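Local coordinates for envelope polyprotein (PDB 5FXU) that forms the glycosylated Gn ectodomain of the hantaviral envelope, part of the antigenic virus surface and probably of the spike used in cell entry, at residues P28-L31 against T32-E35; K207-K210 against S211-L215; A252-L255 against S256-F260; E330-H333 against S334-D337. One frame throughout, in Å; residues are numbered along the deposited sequence.

Contact 1: P28-L31 against T32-E35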
ATOM      1  N   PRO A  28       5.729  13.563 -11.566  1.00 41.78           N
ATOM      2  CA  PRO A  28       6.954  13.645 -10.761  1.00 42.31           C
ATOM      3  C   PRO A  28       7.188  15.012 -10.139  1.00 43.09           C
ATOM      4  O   PRO A  28       6.956  15.998 -10.794  1.00 46.92           O
ATOM      5  CB  PRO A  28       8.077  13.324 -11.757  1.00 42.36           C
ATOM      6  CG  PRO A  28       7.421  12.770 -12.963  1.00 42.79           C
ATOM      7  CD  PRO A  28       6.022  13.283 -12.986  1.00 43.02           C
ATOM      8  N   VAL A  29       7.630  15.033  -8.889  1.00 42.91           N
ATOM      9  CA  VAL A  29       8.054  16.230  -8.176  1.00 44.33           C
ATOM     10  C   VAL A  29       9.529  15.971  -7.821  1.00 44.63           C
ATOM     11  O   VAL A  29       9.895  14.814  -7.576  1.00 42.51           O
ATOM     12  CB  VAL A  29       7.263  16.551  -6.861  1.00 44.65           C
ATOM     13  CG1 VAL A  29       5.761  16.529  -7.038  1.00 44.60           C
ATOM     14  CG2 VAL A  29       7.638  15.633  -5.713  1.00 44.71           C
ATOM     15  N   PRO A  30      10.365  17.027  -7.732  1.00 45.62           N
ATOM     16  CA  PRO A  30      11.758  16.855  -7.254  1.00 46.81           C
ATOM     17  C   PRO A  30      11.831  16.340  -5.808  1.00 47.05           C
ATOM     18  O   PRO A  30      10.915  16.589  -5.043  1.00 48.56           O
ATOM     19  CB  PRO A  30      12.347  18.281  -7.345  1.00 47.63           C
ATOM     20  CG  PRO A  30      11.455  19.018  -8.275  1.00 48.47           C
ATOM     21  CD  PRO A  30      10.079  18.429  -8.074  1.00 47.44           C
ATOM     22  N   LEU A  31      12.902  15.647  -5.439  1.00 48.33           N
ATOM     23  CA  LEU A  31      13.008  15.056  -4.083  1.00 50.51           C
ATOM     24  C   LEU A  31      12.949  16.071  -2.964  1.00 52.20           C
ATOM     25  O   LEU A  31      12.338  15.818  -1.929  1.00 51.20           O
ATOM     26  CB  LEU A  31      14.322  14.279  -3.881  1.00 51.62           C
ATOM     27  CG  LEU A  31      14.563  12.862  -4.366  1.00 51.65           C
ATOM     28  CD1 LEU A  31      15.716  12.270  -3.573  1.00 52.64           C
ATOM     29  CD2 LEU A  31      13.367  11.968  -4.244  1.00 51.57           C
ATOM     30  N   THR A  32      13.612  17.206  -3.162  1.00 56.07           N
ATOM     31  CA  THR A  32      13.662  18.272  -2.148  1.00 59.92           C
ATOM     32  C   THR A  32      12.274  18.757  -1.741  1.00 58.58           C
ATOM     33  O   THR A  32      12.072  19.149  -0.602  1.00 58.06           O
ATOM     34  CB  THR A  32      14.516  19.476  -2.602  1.00 63.92           C
ATOM     35  OG1 THR A  32      14.067  19.932  -3.878  1.00 67.07           O
ATOM     36  CG2 THR A  32      15.997  19.088  -2.714  1.00 65.04           C
ATOM     37  N   GLN A  33      11.317  18.681  -2.659  1.00 58.67           N
ATOM     38  CA  GLN A  33       9.932  19.032  -2.364  1.00 59.22           C
ATOM     39  C   GLN A  33       9.112  17.991  -1.623  1.00 57.91           C
ATOM     40  O   GLN A  33       8.044  18.325  -1.111  1.00 61.34           O
ATOM     41  CB  GLN A  33       9.220  19.451  -3.646  1.00 61.23           C
ATOM     42  CG  GLN A  33       9.744  20.765  -4.198  1.00 63.56           C
ATOM     43  CD  GLN A  33       9.074  21.168  -5.495  1.00 65.80           C
ATOM     44  OE1 GLN A  33       7.931  20.778  -5.785  1.00 62.69           O
ATOM     45  NE2 GLN A  33       9.786  21.979  -6.289  1.00 68.35           N
ATOM     46  N   VAL A  34       9.595  16.756  -1.543  1.00 56.74           N
ATOM     47  CA  VAL A  34       8.832  15.641  -0.970  1.00 54.94           C
ATOM     48  C   VAL A  34       8.627  15.813   0.518  1.00 58.26           C
ATOM     49  O   VAL A  34       7.541  15.540   1.039  1.00 54.86           O
ATOM     50  CB  VAL A  34       9.524  14.288  -1.254  1.00 53.66           C
ATOM     51  CG1 VAL A  34       8.846  13.137  -0.545  1.00 52.66           C
ATOM     52  CG2 VAL A  34       9.549  14.008  -2.750  1.00 53.91           C
ATOM     53  N   GLU A  35       9.666  16.280   1.205  1.00 64.73           N
ATOM     54  CA  GLU A  35       9.596  16.520   2.654  1.00 70.12           C
ATOM     55  C   GLU A  35       8.581  17.627   3.051  1.00 71.90           C
ATOM     56  O   GLU A  35       8.076  17.631   4.175  1.00 73.70           O
ATOM     57  CB  GLU A  35      11.015  16.778   3.227  1.00 74.23           C
ATOM     58  CG  GLU A  35      11.997  15.588   3.123  1.00 76.66           C
ATOM     59  CD  GLU A  35      12.995  15.653   1.954  1.00 78.40           C
ATOM     60  OE1 GLU A  35      12.636  16.196   0.873  1.00 78.11           O
ATOM     61  OE2 GLU A  35      14.113  15.097   2.096  1.00 73.59           O
TER

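Contact 2: K207-K210 against S211-L215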
ATOM      1  N   LYS A 207       3.558 -12.268  13.329  1.00 47.68           N
ATOM      2  CA  LYS A 207       4.820 -12.325  12.561  1.00 46.72           C
ATOM      3  C   LYS A 207       4.517 -12.533  11.055  1.00 43.05           C
ATOM      4  O   LYS A 207       4.607 -13.635  10.496  1.00 40.31           O
ATOM      5  CB  LYS A 207       5.842 -13.342  13.143  1.00 51.13           C
ATOM      6  CG  LYS A 207       6.932 -12.820  14.124  1.00 53.60           C
ATOM      7  CD  LYS A 207       6.450 -12.581  15.533  1.00 57.38           C
ATOM      8  CE  LYS A 207       7.514 -12.912  16.592  1.00 60.49           C
ATOM      9  NZ  LYS A 207       8.534 -11.842  16.677  1.00 61.17           N
ATOM     10  N   LEU A 208       4.167 -11.423  10.401  1.00 41.01           N
ATOM     11  CA  LEU A 208       3.716 -11.429   9.010  1.00 40.07           C
ATOM     12  C   LEU A 208       4.709 -12.072   8.026  1.00 39.59           C
ATOM     13  O   LEU A 208       4.295 -12.853   7.166  1.00 37.60           O
ATOM     14  CB  LEU A 208       3.360 -10.012   8.580  1.00 39.57           C
ATOM     15  CG  LEU A 208       2.872  -9.773   7.156  1.00 39.26           C
ATOM     16  CD1 LEU A 208       1.621 -10.598   6.884  1.00 39.94           C
ATOM     17  CD2 LEU A 208       2.604  -8.289   6.956  1.00 39.01           C
ATOM     18  N   GLU A 209       6.003 -11.787   8.166  1.00 40.03           N
ATOM     19  CA  GLU A 209       6.981 -12.328   7.225  1.00 42.08           C
ATOM     20  C   GLU A 209       7.135 -13.842   7.368  1.00 45.55           C
ATOM     21  O   GLU A 209       7.449 -14.525   6.380  1.00 45.10           O
ATOM     22  CB  GLU A 209       8.333 -11.628   7.357  1.00 42.47           C
ATOM     23  CG  GLU A 209       9.361 -11.992   6.291  1.00 42.91           C
ATOM     24  CD  GLU A 209       8.867 -11.839   4.849  1.00 42.68           C
ATOM     25  OE1 GLU A 209       8.097 -10.908   4.546  1.00 42.12           O
ATOM     26  OE2 GLU A 209       9.292 -12.633   3.989  1.00 43.93           O
ATOM     27  N   LYS A 210       6.886 -14.377   8.569  1.00 49.89           N
ATOM     28  CA  LYS A 210       6.834 -15.838   8.749  1.00 52.60           C
ATOM     29  C   LYS A 210       5.744 -16.481   7.903  1.00 51.10           C
ATOM     30  O   LYS A 210       5.958 -17.571   7.351  1.00 54.72           O
ATOM     31  CB  LYS A 210       6.669 -16.236  10.217  1.00 57.90           C
ATOM     32  CG  LYS A 210       7.889 -15.918  11.088  1.00 62.87           C
ATOM     33  CD  LYS A 210       7.839 -16.669  12.418  1.00 67.85           C
ATOM     34  CE  LYS A 210       9.137 -16.515  13.270  1.00 72.31           C
ATOM     35  NZ  LYS A 210      10.500 -16.490  12.625  1.00 71.66           N
ATOM     36  N   SER A 211       4.604 -15.808   7.757  1.00 47.96           N
ATOM     37  CA  SER A 211       3.544 -16.315   6.895  1.00 47.14           C
ATOM     38  C   SER A 211       4.008 -16.411   5.467  1.00 48.11           C
ATOM     39  O   SER A 211       3.796 -17.431   4.817  1.00 53.27           O
ATOM     40  CB  SER A 211       2.283 -15.454   6.966  1.00 47.45           C
ATOM     41  OG  SER A 211       1.878 -15.231   8.314  1.00 47.11           O
ATOM     42  N   PHE A 212       4.728 -15.399   4.987  1.00 47.13           N
ATOM     43  CA  PHE A 212       5.281 -15.448   3.630  1.00 45.86           C
ATOM     44  C   PHE A 212       6.295 -16.577   3.482  1.00 47.32           C
ATOM     45  O   PHE A 212       6.327 -17.273   2.472  1.00 46.27           O
ATOM     46  CB  PHE A 212       5.936 -14.101   3.232  1.00 44.41           C
ATOM     47  CG  PHE A 212       4.958 -13.031   2.885  1.00 42.19           C
ATOM     48  CD1 PHE A 212       4.271 -13.079   1.690  1.00 41.47           C
ATOM     49  CD2 PHE A 212       4.705 -11.985   3.758  1.00 41.43           C
ATOM     50  CE1 PHE A 212       3.348 -12.113   1.376  1.00 41.02           C
ATOM     51  CE2 PHE A 212       3.785 -11.004   3.442  1.00 41.04           C
ATOM     52  CZ  PHE A 212       3.104 -11.069   2.249  1.00 40.63           C
ATOM     53  N   GLU A 213       7.147 -16.732   4.485  1.00 50.64           N
ATOM     54  CA  GLU A 213       8.207 -17.756   4.454  1.00 54.44           C
ATOM     55  C   GLU A 213       7.627 -19.204   4.371  1.00 57.16           C
ATOM     56  O   GLU A 213       8.084 -20.008   3.549  1.00 55.06           O
ATOM     57  CB  GLU A 213       9.166 -17.540   5.636  1.00 55.31           C
ATOM     58  CG  GLU A 213      10.114 -16.352   5.388  1.00 56.75           C
ATOM     59  CD  GLU A 213      10.834 -15.830   6.632  1.00 58.19           C
ATOM     60  OE1 GLU A 213      10.629 -16.345   7.753  1.00 58.47           O
ATOM     61  OE2 GLU A 213      11.635 -14.886   6.470  1.00 58.60           O
ATOM     62  N   THR A 214       6.592 -19.509   5.160  1.00 59.07           N
ATOM     63  CA  THR A 214       5.908 -20.824   5.041  1.00 62.15           C
ATOM     64  C   THR A 214       5.399 -21.076   3.618  1.00 65.51           C
ATOM     65  O   THR A 214       5.487 -22.179   3.103  1.00 66.04           O
ATOM     66  CB  THR A 214       4.728 -21.046   6.001  1.00 62.44           C
ATOM     67  OG1 THR A 214       3.660 -20.134   5.695  1.00 62.56           O
ATOM     68  CG2 THR A 214       5.169 -20.927   7.457  1.00 62.68           C
ATOM     69  N   LEU A 215       4.886 -20.041   2.977  1.00 68.36           N
ATOM     70  CA  LEU A 215       4.351 -20.188   1.632  1.00 72.29           C
ATOM     71  C   LEU A 215       5.424 -20.413   0.548  1.00 74.37           C
ATOM     72  O   LEU A 215       5.194 -21.164  -0.393  1.00 74.51           O
ATOM     73  CB  LEU A 215       3.496 -18.956   1.315  1.00 75.37           C
ATOM     74  CG  LEU A 215       2.705 -18.917   0.015  1.00 78.45           C
ATOM     75  CD1 LEU A 215       1.713 -20.068  -0.095  1.00 81.36           C
ATOM     76  CD2 LEU A 215       1.985 -17.582  -0.055  1.00 78.16           C
TER
HETATM   77  O   HOH W   1      11.681 -15.665  10.371  1.00 66.70           O

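Contact 3: A252-L255 against S256-F260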
ATOM      1  N   ALA A 252      -5.738 -15.920   1.110  1.00 32.82           N
ATOM      2  CA  ALA A 252      -4.787 -16.846   0.507  1.00 33.23           C
ATOM      3  C   ALA A 252      -4.365 -16.365  -0.874  1.00 32.44           C
ATOM      4  O   ALA A 252      -3.213 -16.449  -1.237  1.00 33.69           O
ATOM      5  CB  ALA A 252      -5.340 -18.278   0.435  1.00 34.29           C
ATOM      6  N   GLU A 253      -5.312 -15.896  -1.645  1.00 33.01           N
ATOM      7  CA  GLU A 253      -5.024 -15.379  -2.957  1.00 33.58           C
ATOM      8  C   GLU A 253      -4.167 -14.137  -2.962  1.00 32.30           C
ATOM      9  O   GLU A 253      -3.273 -14.009  -3.815  1.00 32.36           O
ATOM     10  CB  GLU A 253      -6.320 -15.141  -3.721  1.00 34.95           C
ATOM     11  CG  GLU A 253      -6.866 -16.436  -4.263  1.00 37.28           C
ATOM     12  CD  GLU A 253      -8.075 -16.242  -5.126  1.00 40.18           C
ATOM     13  OE1 GLU A 253      -8.697 -15.138  -5.124  1.00 40.00           O
ATOM     14  OE2 GLU A 253      -8.394 -17.242  -5.802  1.00 44.02           O
ATOM     15  N   VAL A 254      -4.419 -13.229  -2.020  1.00 30.66           N
ATOM     16  CA  VAL A 254      -3.660 -12.001  -1.952  1.00 29.27           C
ATOM     17  C   VAL A 254      -2.228 -12.315  -1.536  1.00 30.40           C
ATOM     18  O   VAL A 254      -1.280 -11.770  -2.096  1.00 28.06           O
ATOM     19  CB  VAL A 254      -4.282 -10.988  -0.991  1.00 28.52           C
ATOM     20  CG1 VAL A 254      -3.344  -9.812  -0.760  1.00 27.98           C
ATOM     21  CG2 VAL A 254      -5.616 -10.473  -1.535  1.00 28.23           C
ATOM     22  N   LEU A 255      -2.076 -13.190  -0.545  1.00 32.03           N
ATOM     23  CA  LEU A 255      -0.756 -13.551  -0.088  1.00 33.86           C
ATOM     24  C   LEU A 255       0.063 -14.208  -1.175  1.00 33.75           C
ATOM     25  O   LEU A 255       1.249 -13.919  -1.264  1.00 31.27           O
ATOM     26  CB  LEU A 255      -0.788 -14.475   1.121  1.00 37.09           C
ATOM     27  CG  LEU A 255      -0.982 -13.759   2.441  1.00 38.66           C
ATOM     28  CD1 LEU A 255      -1.489 -14.770   3.452  1.00 41.36           C
ATOM     29  CD2 LEU A 255       0.301 -13.112   2.939  1.00 39.60           C
ATOM     30  N   SER A 256      -0.546 -15.115  -1.946  1.00 34.51           N
ATOM     31  CA  SER A 256       0.184 -15.769  -3.027  1.00 36.80           C
ATOM     32  C   SER A 256       0.620 -14.755  -4.110  1.00 36.01           C
ATOM     33  O   SER A 256       1.792 -14.741  -4.479  1.00 34.94           O
ATOM     34  CB  SER A 256      -0.549 -16.998  -3.562  1.00 37.69           C
ATOM     35  OG  SER A 256      -1.815 -16.638  -3.971  1.00 40.77           O
ATOM     36  N   ARG A 257      -0.278 -13.858  -4.522  1.00 36.82           N
ATOM     37  CA  ARG A 257       0.094 -12.816  -5.483  1.00 38.62           C
ATOM     38  C   ARG A 257       1.171 -11.880  -4.901  1.00 36.44           C
ATOM     39  O   ARG A 257       2.066 -11.471  -5.625  1.00 35.63           O
ATOM     40  CB  ARG A 257      -1.107 -12.040  -5.984  1.00 42.24           C
ATOM     41  CG  ARG A 257      -2.186 -12.881  -6.638  1.00 47.97           C
ATOM     42  CD  ARG A 257      -2.223 -12.867  -8.161  1.00 52.27           C
ATOM     43  NE  ARG A 257      -3.074 -13.856  -8.886  1.00 57.84           N
ATOM     44  CZ  ARG A 257      -3.748 -14.935  -8.415  1.00 61.59           C
ATOM     45  NH1 ARG A 257      -3.847 -15.287  -7.110  1.00 61.03           N
ATOM     46  NH2 ARG A 257      -4.389 -15.706  -9.310  1.00 62.56           N
ATOM     47  N   MET A 258       1.111 -11.576  -3.603  1.00 34.17           N
ATOM     48  CA  MET A 258       2.185 -10.822  -2.954  1.00 33.14           C
ATOM     49  C   MET A 258       3.508 -11.565  -3.020  1.00 32.74           C
ATOM     50  O   MET A 258       4.532 -10.963  -3.283  1.00 32.15           O
ATOM     51  CB  MET A 258       1.869 -10.492  -1.489  1.00 32.53           C
ATOM     52  CG  MET A 258       0.902  -9.332  -1.304  1.00 31.75           C
ATOM     53  SD  MET A 258       0.433  -9.091   0.425  1.00 30.89           S
ATOM     54  CE  MET A 258      -0.580  -7.626   0.301  1.00 30.93           C
ATOM     55  N   ALA A 259       3.477 -12.865  -2.761  1.00 32.59           N
ATOM     56  CA  ALA A 259       4.679 -13.669  -2.751  1.00 32.85           C
ATOM     57  C   ALA A 259       5.346 -13.741  -4.123  1.00 32.95           C
ATOM     58  O   ALA A 259       6.549 -13.692  -4.206  1.00 32.23           O
ATOM     59  CB  ALA A 259       4.398 -15.052  -2.212  1.00 33.93           C
ATOM     60  N   PHE A 260       4.564 -13.745  -5.195  1.00 34.06           N
ATOM     61  CA  PHE A 260       5.126 -13.764  -6.551  1.00 35.28           C
ATOM     62  C   PHE A 260       5.402 -12.350  -7.135  1.00 34.87           C
ATOM     63  O   PHE A 260       6.328 -12.191  -7.921  1.00 35.71           O
ATOM     64  CB  PHE A 260       4.291 -14.678  -7.452  1.00 37.41           C
ATOM     65  CG  PHE A 260       4.479 -16.147  -7.115  1.00 39.93           C
ATOM     66  CD1 PHE A 260       5.660 -16.833  -7.507  1.00 41.10           C
ATOM     67  CD2 PHE A 260       3.524 -16.845  -6.347  1.00 40.68           C
ATOM     68  CE1 PHE A 260       5.847 -18.180  -7.179  1.00 42.73           C
ATOM     69  CE2 PHE A 260       3.710 -18.195  -6.014  1.00 41.76           C
ATOM     70  CZ  PHE A 260       4.870 -18.858  -6.425  1.00 43.12           C
TER

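Contact 4: E330-H333 against S334-D337. With NAG (2-acetamido-2-deoxy-beta-D-glucopyranose), chain D.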
ATOM      1  N   GLU A 330      14.881  -4.931  -1.348  1.00 33.94           N
ATOM      2  CA  GLU A 330      14.713  -6.380  -1.437  1.00 34.50           C
ATOM      3  C   GLU A 330      13.357  -6.762  -0.851  1.00 34.38           C
ATOM      4  O   GLU A 330      13.110  -6.541   0.326  1.00 33.04           O
ATOM      5  CB  GLU A 330      15.827  -7.087  -0.660  1.00 35.19           C
ATOM      6  CG  GLU A 330      15.766  -8.619  -0.648  1.00 36.62           C
ATOM      7  CD  GLU A 330      15.903  -9.164  -2.050  1.00 37.75           C
ATOM      8  OE1 GLU A 330      17.059  -9.344  -2.529  1.00 38.27           O
ATOM      9  OE2 GLU A 330      14.851  -9.322  -2.698  1.00 37.32           O
ATOM     10  N   GLY A 331      12.489  -7.323  -1.682  1.00 28.86           N
ATOM     11  CA  GLY A 331      11.217  -7.875  -1.220  1.00 33.07           C
ATOM     12  C   GLY A 331      10.985  -9.356  -1.516  1.00 36.14           C
ATOM     13  O   GLY A 331       9.900  -9.878  -1.208  1.00 38.17           O
ATOM     14  N   ASN A 332      11.986 -10.030  -2.098  1.00 36.63           N
ATOM     15  CA  ASN A 332      11.896 -11.462  -2.423  1.00 39.95           C
ATOM     16  C   ASN A 332      11.822 -12.250  -1.107  1.00 38.76           C
ATOM     17  O   ASN A 332      12.752 -12.237  -0.305  1.00 36.70           O
ATOM     18  CB  ASN A 332      13.083 -11.882  -3.323  1.00 42.90           C
ATOM     19  CG  ASN A 332      13.152 -13.372  -3.604  1.00 48.30           C
ATOM     20  OD1 ASN A 332      12.324 -14.160  -3.142  1.00 47.59           O
ATOM     21  ND2 ASN A 332      14.175 -13.765  -4.376  1.00 51.95           N
ATOM     22  N   HIS A 333      10.685 -12.911  -0.891  1.00 39.48           N
ATOM     23  CA  HIS A 333      10.424 -13.649   0.356  1.00 40.08           C
ATOM     24  C   HIS A 333      11.268 -14.919   0.550  1.00 42.05           C
ATOM     25  O   HIS A 333      11.435 -15.382   1.691  1.00 42.56           O
ATOM     26  CB  HIS A 333       8.937 -13.974   0.469  1.00 38.07           C
ATOM     27  CG  HIS A 333       8.074 -12.753   0.542  1.00 34.74           C
ATOM     28  ND1 HIS A 333       8.006 -11.959   1.666  1.00 34.56           N
ATOM     29  CD2 HIS A 333       7.282 -12.168  -0.377  1.00 32.81           C
ATOM     30  CE1 HIS A 333       7.191 -10.947   1.440  1.00 33.45           C
ATOM     31  NE2 HIS A 333       6.741 -11.048   0.205  1.00 32.40           N
ATOM     32  N   SER A 334      11.816 -15.455  -0.542  1.00 43.57           N
ATOM     33  CA  SER A 334      12.749 -16.595  -0.473  1.00 46.67           C
ATOM     34  C   SER A 334      14.103 -16.265   0.171  1.00 48.03           C
ATOM     35  O   SER A 334      14.820 -17.160   0.589  1.00 52.18           O
ATOM     36  CB  SER A 334      12.998 -17.154  -1.871  1.00 46.66           C
ATOM     37  OG  SER A 334      11.779 -17.477  -2.521  1.00 46.06           O
ATOM     38  N   VAL A 335      14.463 -14.990   0.218  1.00 50.11           N
ATOM     39  CA  VAL A 335      15.697 -14.522   0.865  1.00 51.66           C
ATOM     40  C   VAL A 335      15.449 -14.440   2.369  1.00 51.04           C
ATOM     41  O   VAL A 335      14.321 -14.195   2.785  1.00 52.95           O
ATOM     42  CB  VAL A 335      16.102 -13.151   0.259  1.00 54.60           C
ATOM     43  CG1 VAL A 335      17.177 -12.441   1.060  1.00 55.98           C
ATOM     44  CG2 VAL A 335      16.561 -13.356  -1.178  1.00 57.52           C
ATOM     45  N   CYS A 336      16.487 -14.627   3.179  1.00 50.20           N
ATOM     46  CA  CYS A 336      16.339 -14.571   4.644  1.00 54.69           C
ATOM     47  C   CYS A 336      16.660 -13.211   5.234  1.00 50.40           C
ATOM     48  O   CYS A 336      15.936 -12.720   6.097  1.00 50.83           O
ATOM     49  CB  CYS A 336      17.216 -15.618   5.341  1.00 63.25           C
ATOM     50  SG  CYS A 336      16.457 -17.214   5.730  1.00 77.35           S
ATOM     51  N   ASP A 337      17.748 -12.608   4.780  1.00 48.95           N
ATOM     52  CA  ASP A 337      18.258 -11.384   5.396  1.00 50.51           C
ATOM     53  C   ASP A 337      18.017 -10.149   4.551  1.00 43.47           C
ATOM     54  O   ASP A 337      17.859 -10.231   3.337  1.00 38.62           O
ATOM     55  CB  ASP A 337      19.764 -11.516   5.664  1.00 55.21           C
ATOM     56  CG  ASP A 337      20.088 -12.591   6.689  1.00 59.05           C
ATOM     57  OD1 ASP A 337      19.366 -12.707   7.708  1.00 59.43           O
ATOM     58  OD2 ASP A 337      21.089 -13.308   6.477  1.00 67.39           O
TER
HETATM   59  C1  NAG D   1      14.453 -15.137  -4.720  1.00 57.67           C
HETATM   60  C2  NAG D   1      14.992 -15.183  -6.130  1.00 62.63           C
HETATM   61  C3  NAG D   1      15.359 -16.615  -6.496  1.00 66.26           C
HETATM   62  C4  NAG D   1      16.439 -17.134  -5.550  1.00 68.94           C
HETATM   63  C5  NAG D   1      15.988 -16.939  -4.100  1.00 66.12           C
HETATM   64  C6  NAG D   1      17.126 -17.229  -3.125  1.00 65.85           C
HETATM   65  C7  NAG D   1      14.108 -13.561  -7.791  1.00 59.80           C
HETATM   66  C8  NAG D   1      15.382 -12.763  -7.806  1.00 56.65           C
HETATM   67  N2  NAG D   1      13.982 -14.650  -7.021  1.00 61.14           N
HETATM   68  O3  NAG D   1      15.814 -16.640  -7.853  1.00 65.66           O
HETATM   69  O4  NAG D   1      16.638 -18.539  -5.784  1.00 81.80           O
HETATM   70  O5  NAG D   1      15.508 -15.605  -3.870  1.00 62.54           O
HETATM   71  O6  NAG D   1      18.135 -16.225  -3.259  1.00 68.81           O
HETATM   72  O7  NAG D   1      13.174 -13.226  -8.491  1.00 60.57           O

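Contact 1: P28-L31 against T32-E35
Val29 and Val34 meet through one methyl each, CG2 to CG2 at 3.9 Å, with the two side chains crossing at about a right angle. Pro30 and Gln33 form a second pair, meeting aslant: the amide carbon CD of Gln33 comes to 3.9 Å from CD of the proline ring. Gln33 gets there because its CG stands anti to the carbonyl carbon (chi1 -68°) and the chain then runs extended, carrying the amide back beside the CG-CD edge of the ring while its polar atoms stay at an exposed surface.

Both pairs are brought together by the chain folding into two overlapping turns as strand 19-30 ends. Gln33 N bonds to Pro30 O at 3.2 Å, and Val34 N to Leu31 O at 2.9 Å. Proline suits the entry: its ring fixes phi near -62° where strand gives way to turn, and it supplies its O to the turn bond. Val34 tucks its methyls inward beside Leu31, toward Cys121 and Trp323.

Glu35 bends at chi2 (100°), bringing OE1 to 2.8 Å from Leu31 O. Two acceptors so close are unfavourable if the carboxylate is ionised, so the placing of OE1 is doubtful or the acid may carry a proton; OE2 has at most a weak, long ion pair with Lys59.

Contact 2: K207-K210 against S211-L215
Phe212 leans back over the preceding turn of helix 208-216, where Leu208 and Glu209 receive it. Its CB lies 3.5 Å from Glu209 O and close to the carboxylate atom OE2 of the same residue. With CG anti to the carbonyl carbon (chi1 -76°), the ring runs back toward the start of the helix. CD2 lies 3.5 Å from Leu208 O and 3.6 Å from Glu209 OE1, both obliquely to the ring, although the carboxylate is nearly parallel to it (planes 15° apart). CE2 reaches 4.0 Å from Leu208 CG, and at the tip CE1 and CZ pass to Met258 and Leu255. Leucine and phenylalanine run alongside each other in the same direction, as apolar residues four apart on a helix can.

Beneath them Thr214 N bonds Lys210 O at 3.0 Å, nearly straight. Nearer the surface, a water accepts from Lys210 NZ at 2.7 Å and donates to Glu213 OE1 at 2.9 Å, joining opposite charges that do not touch. Glu209 OE2 and Glu213 OE2 are only 4.1 Å apart, a repulsion probably relieved by Lys339, which makes a salt bridge to both. Glu209 OE2 also bonds His333 ND1, and the Phe212 ring stacks with the His333 ring. Leu208 and Phe212 pack on Leu341 of strand 340-354, Phe212 also on Leu255 and Met258 of helix 249-260.

Contact 3: A252-L255 against S256-F260
The guanidinium of Arg257 presents an edge to the backbone of Glu253, whose carbonyl O lies in the guanidinium plane, 3.6 Å from NH1. Its chi1 (-57°) sets CG 3.2 Å from Glu253 O, and the bend at chi2 (-102°) then turns the rest of the chain so that NH1 comes back to the same oxygen. The long, flexible chain can thus curl over the previous turn, though the charged ends stay apart: Glu253 OE2 is 5.1 Å from NH1.

Glu253 O is a busy acceptor. Arg257 N bonds to it almost straight, and Ser256 OG stands 3.0 Å away while also lying 3.1 Å from Ala252 O. The serine hydroxyl sits between its backbone N and carbonyl carbon (chi1 56°); so small a group suits this place because it can turn back to the carbonyls of the preceding turn.

On the buried side Val254 and Met258 run alongside one another, CG1 to CE 3.7 Å, the extended methionine reaching back to the branched valine. Val254 packs on Val191 and Cys193 of strand 185-197 and Ile243 of strand 237-243, Met258 on Cys193 and Trp345 of strand 340-354, while Leu255 turns to Phe212 of helix 208-216.

Contact 4: E330-H333 against S334-D337
An N-glycosylation sequon, Asn332-His333-Ser334, occupies a tight turn in the loop between strands 327-329 and 340-354, where Asn332 meets both Ser334 and Val335. The first sugar, an N-acetylglucosamine, is bonded covalently through its C1 to Asn332 ND2 (1.4 Å). With CG anti to the backbone N (chi1 174°), the amide swings forward over the turn, so that OD1 accepts from Ser334 N at 2.9 Å, the donor standing above the carbonyl plane. One amide therefore serves two ends: nitrogen holds sugar, oxygen holds backbone.

That OD1 bond closes an Asx turn, and Val335 N to Asn332 O, at 3.3 Å, closes the type I beta turn built on the same residues. A sequon needs serine or threonine at its third place for recognition by the glycosylating enzyme; here Ser334 CB lies 3.6 Å from the sugar's ring oxygen O5. Val335 CG2 comes about as near to O5, giving the sugar an apolar flank on the protein.

Upstream, Glu330 OE2 takes the N-H of Asn332 at 3.0 Å on its anti side, which ties the carboxylate to the backbone just where the turn begins, while its OE1 bonds Gln297 NE2. His333 points away from the sugar into the protein, and Gly331 O lies 3.5 Å above the centre of one face of its ring. Cys336 is tied to Cys221 by a disulfide.

Along the chain the four contacts follow one another in numerical order. Contact 1, at the end of strand 19-30, stands apart, its centre about 34, 32 and 29 Å from those of contacts 2, 3 and 4. The other three cluster: contact 2 is about 11 Å from both contact 3 and contact 4, centre to centre, and contacts 3 and 4, about 15 Å apart, also touch. Phe212 joins them, with CZ 3.5 Å from Leu255 CD2 and CB 3.4 Å from His333 ND1. Helices 208-216 and 249-260 and the glycosylated loop before strand 340-354 thus form one packed unit. Glycans lie beside contacts 1 and 4, so sugars are attached at well-separated places on Gn.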